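Local coordinates for protein YchN (Escherichia coli, PDB 1JX7) that is of unknown function but belongs to the DsrE/DsrF-like family and assembles as a homohexamer, a dimer of trimers, at residues 43-53 with 85-96. Sequence-based numbering, arbitrary orientation.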
# COMPACT_ATOMS: atom_id res chain seq x y z
N SER A 43 -2.32 12.60 7.07
CA SER A 43 -1.74 11.41 7.61
C SER A 43 -0.22 11.34 7.56
O SER A 43 0.45 12.27 8.00
CB SER A 43 -2.32 10.18 6.92
OG SER A 43 -1.95 10.16 5.56
N ASP A 44 0.35 10.26 7.03
CA ASP A 44 1.77 10.06 6.76
C ASP A 44 2.64 11.11 6.07
O ASP A 44 3.81 11.30 6.47
CB ASP A 44 1.99 8.75 6.04
CG ASP A 44 1.37 7.59 6.76
OD1 ASP A 44 1.54 6.45 6.29
OD2 ASP A 44 0.71 7.82 7.81
N ALA A 45 2.12 11.81 5.07
CA ALA A 45 2.89 12.83 4.35
C ALA A 45 3.28 13.99 5.25
O ALA A 45 4.00 14.89 4.84
CB ALA A 45 2.07 13.36 3.13
N VAL A 46 2.82 13.94 6.49
CA VAL A 46 3.07 15.00 7.45
C VAL A 46 4.47 15.05 8.04
O VAL A 46 4.94 16.12 8.44
CB VAL A 46 2.01 14.92 8.58
CG1 VAL A 46 2.51 15.59 9.83
CG2 VAL A 46 0.73 15.59 8.11
N THR A 47 5.15 13.90 8.10
CA THR A 47 6.50 13.87 8.64
C THR A 47 7.45 14.53 7.64
O THR A 47 8.57 14.92 8.00
CB THR A 47 6.97 12.40 8.94
OG1 THR A 47 6.99 11.63 7.73
CG2 THR A 47 6.03 11.73 9.91
N ALA A 48 6.98 14.68 6.40
CA ALA A 48 7.74 15.33 5.33
C ALA A 48 8.10 16.78 5.67
O ALA A 48 8.96 17.40 5.03
CB ALA A 48 6.94 15.29 4.05
N GLY A 49 7.44 17.33 6.69
CA GLY A 49 7.70 18.69 7.07
C GLY A 49 8.87 18.87 8.03
O GLY A 49 9.23 20.00 8.36
N LEU A 50 9.48 17.77 8.47
CA LEU A 50 10.60 17.91 9.40
C LEU A 50 11.80 18.50 8.72
O LEU A 50 12.00 18.34 7.52
CB LEU A 50 10.97 16.56 10.01
CG LEU A 50 9.94 16.02 11.00
CD1 LEU A 50 10.41 14.69 11.53
CD2 LEU A 50 9.73 17.01 12.13
N ARG A 51 12.60 19.20 9.51
CA ARG A 51 13.81 19.85 9.00
C ARG A 51 14.99 18.91 9.18
O ARG A 51 14.92 17.96 9.97
CB ARG A 51 14.04 21.16 9.76
CG ARG A 51 14.99 22.12 9.05
CD ARG A 51 15.69 23.07 10.01
NE ARG A 51 15.13 24.41 9.98
CZ ARG A 51 13.86 24.70 10.26
NH1 ARG A 51 13.01 23.73 10.58
NH2 ARG A 51 13.45 25.96 10.23
N GLY A 52 16.07 19.16 8.45
CA GLY A 52 17.27 18.34 8.58
C GLY A 52 17.33 17.06 7.78
O GLY A 52 18.17 16.20 8.03
N GLN A 53 16.42 16.92 6.80
CA GLN A 53 16.40 15.73 5.97
C GLN A 53 17.68 15.71 5.15
O GLN A 53 18.01 16.69 4.47
CB GLN A 53 15.17 15.75 5.04
CG GLN A 53 13.87 15.76 5.82
CD GLN A 53 12.64 15.82 4.93
OE1 GLN A 53 12.48 15.00 4.02
NE2 GLN A 53 11.77 16.78 5.20
N ARG A 85 1.80 12.13 15.65
CA ARG A 85 3.16 11.69 15.38
C ARG A 85 4.22 12.51 16.15
O ARG A 85 5.42 12.31 15.96
CB ARG A 85 3.41 11.72 13.87
CG ARG A 85 2.13 11.60 13.05
CD ARG A 85 2.17 10.61 11.90
NE ARG A 85 0.82 10.44 11.35
CZ ARG A 85 0.45 9.46 10.51
NH1 ARG A 85 1.33 8.55 10.11
NH2 ARG A 85 -0.80 9.39 10.09
N GLY A 86 3.75 13.41 17.01
CA GLY A 86 4.65 14.22 17.82
C GLY A 86 5.53 15.13 16.99
O GLY A 86 6.68 15.40 17.34
N ILE A 87 4.96 15.62 15.90
CA ILE A 87 5.68 16.49 14.99
C ILE A 87 5.20 17.93 15.15
O ILE A 87 5.86 18.85 14.69
CB ILE A 87 5.47 15.98 13.56
CG1 ILE A 87 6.33 14.73 13.38
CG2 ILE A 87 5.78 17.05 12.55
CD1 ILE A 87 6.17 14.06 12.05
N SER A 88 4.07 18.11 15.83
CA SER A 88 3.52 19.44 16.05
C SER A 88 4.50 20.45 16.65
O SER A 88 4.57 21.59 16.19
CB SER A 88 2.29 19.35 16.96
OG SER A 88 1.19 18.78 16.28
N THR A 89 5.26 20.03 17.66
CA THR A 89 6.22 20.92 18.32
C THR A 89 7.65 20.89 17.76
O THR A 89 8.52 21.59 18.26
CB THR A 89 6.33 20.64 19.84
OG1 THR A 89 6.36 19.22 20.06
CG2 THR A 89 5.16 21.26 20.59
N LEU A 90 7.89 20.08 16.74
CA LEU A 90 9.21 19.99 16.17
C LEU A 90 9.44 21.13 15.18
O LEU A 90 8.50 21.82 14.78
CB LEU A 90 9.41 18.65 15.46
CG LEU A 90 9.34 17.44 16.39
CD1 LEU A 90 9.87 16.22 15.66
CD2 LEU A 90 10.18 17.69 17.63
N PRO A 91 10.72 21.36 14.81
CA PRO A 91 11.07 22.43 13.86
C PRO A 91 10.66 22.00 12.45
O PRO A 91 11.14 20.98 11.95
CB PRO A 91 12.58 22.54 14.02
CG PRO A 91 12.83 22.03 15.42
CD PRO A 91 11.93 20.84 15.47
N LEU A 92 9.78 22.77 11.82
CA LEU A 92 9.35 22.44 10.48
C LEU A 92 10.14 23.26 9.48
O LEU A 92 10.68 24.30 9.82
CB LEU A 92 7.86 22.75 10.28
CG LEU A 92 6.75 21.95 10.97
CD1 LEU A 92 7.02 20.46 10.82
CD2 LEU A 92 6.67 22.33 12.42
N ILE A 93 10.19 22.77 8.25
CA ILE A 93 10.88 23.46 7.16
C ILE A 93 10.17 24.81 7.08
O ILE A 93 8.99 24.91 7.41
CB ILE A 93 10.70 22.69 5.84
CG1 ILE A 93 11.20 21.25 6.01
CG2 ILE A 93 11.44 23.39 4.72
CD1 ILE A 93 11.00 20.38 4.79
N ASP A 94 10.88 25.84 6.66
CA ASP A 94 10.32 27.18 6.58
C ASP A 94 8.82 27.33 6.33
O ASP A 94 8.01 27.14 7.24
CB ASP A 94 11.09 28.02 5.57
CG ASP A 94 12.46 28.41 6.07
OD1 ASP A 94 12.57 28.82 7.25
OD2 ASP A 94 13.44 28.33 5.29
N GLY A 95 8.45 27.67 5.10
CA GLY A 95 7.04 27.88 4.79
C GLY A 95 6.05 26.83 5.26
O GLY A 95 4.85 27.08 5.25
N VAL A 96 6.53 25.65 5.65
CA VAL A 96 5.64 24.59 6.09
C VAL A 96 4.90 24.97 7.36
O VAL A 96 5.50 25.51 8.29
CB VAL A 96 6.45 23.30 6.32
CG1 VAL A 96 5.59 22.26 7.05
CG2 VAL A 96 6.93 22.76 4.99
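Arg-85 reaches the start of the 3-10 segment 44-49 and forms a salt bridge there, NH1 of Arg-85 to OD2 of Asp-44, with the carboxylate and guanidinium planes turned 73° apart. One guanidinium face lies over the backbone where Ser-43 joins Asp-44. At the far end the backbones meet in a single bridge at Leu-50 and Leu-92: Ile-93 N donates to Gly-49 O at 2.9 Å, and Arg-51 N bonds weakly to Pro-91 O. Arg-51 swings CG away from its own N (chi1 -162°) and bends at chi3, which brings NH1 to Leu-92 O from above the carbonyl plane. Between these polar ends, CD2 of Leu-50 packs on CD1 of Leu-90 at 3.6 Å and, more loosely, on CG2 of Ile-87. Within 43-53, Gln-53 NE2 grips Leu-50 O at 2.8 Å and also Ala-48 O, while its OE1 bonds to Tyr-13. Arg-85 NH2 also forms a salt bridge with Glu-16 of a third subunit; a methionine in place of this arginine would probably leave Asp-44 and that glutamate without their shared cation. One charged group thus ties the loop after helix 79-84 both to the loop after strand 36-41 and to the hexamer.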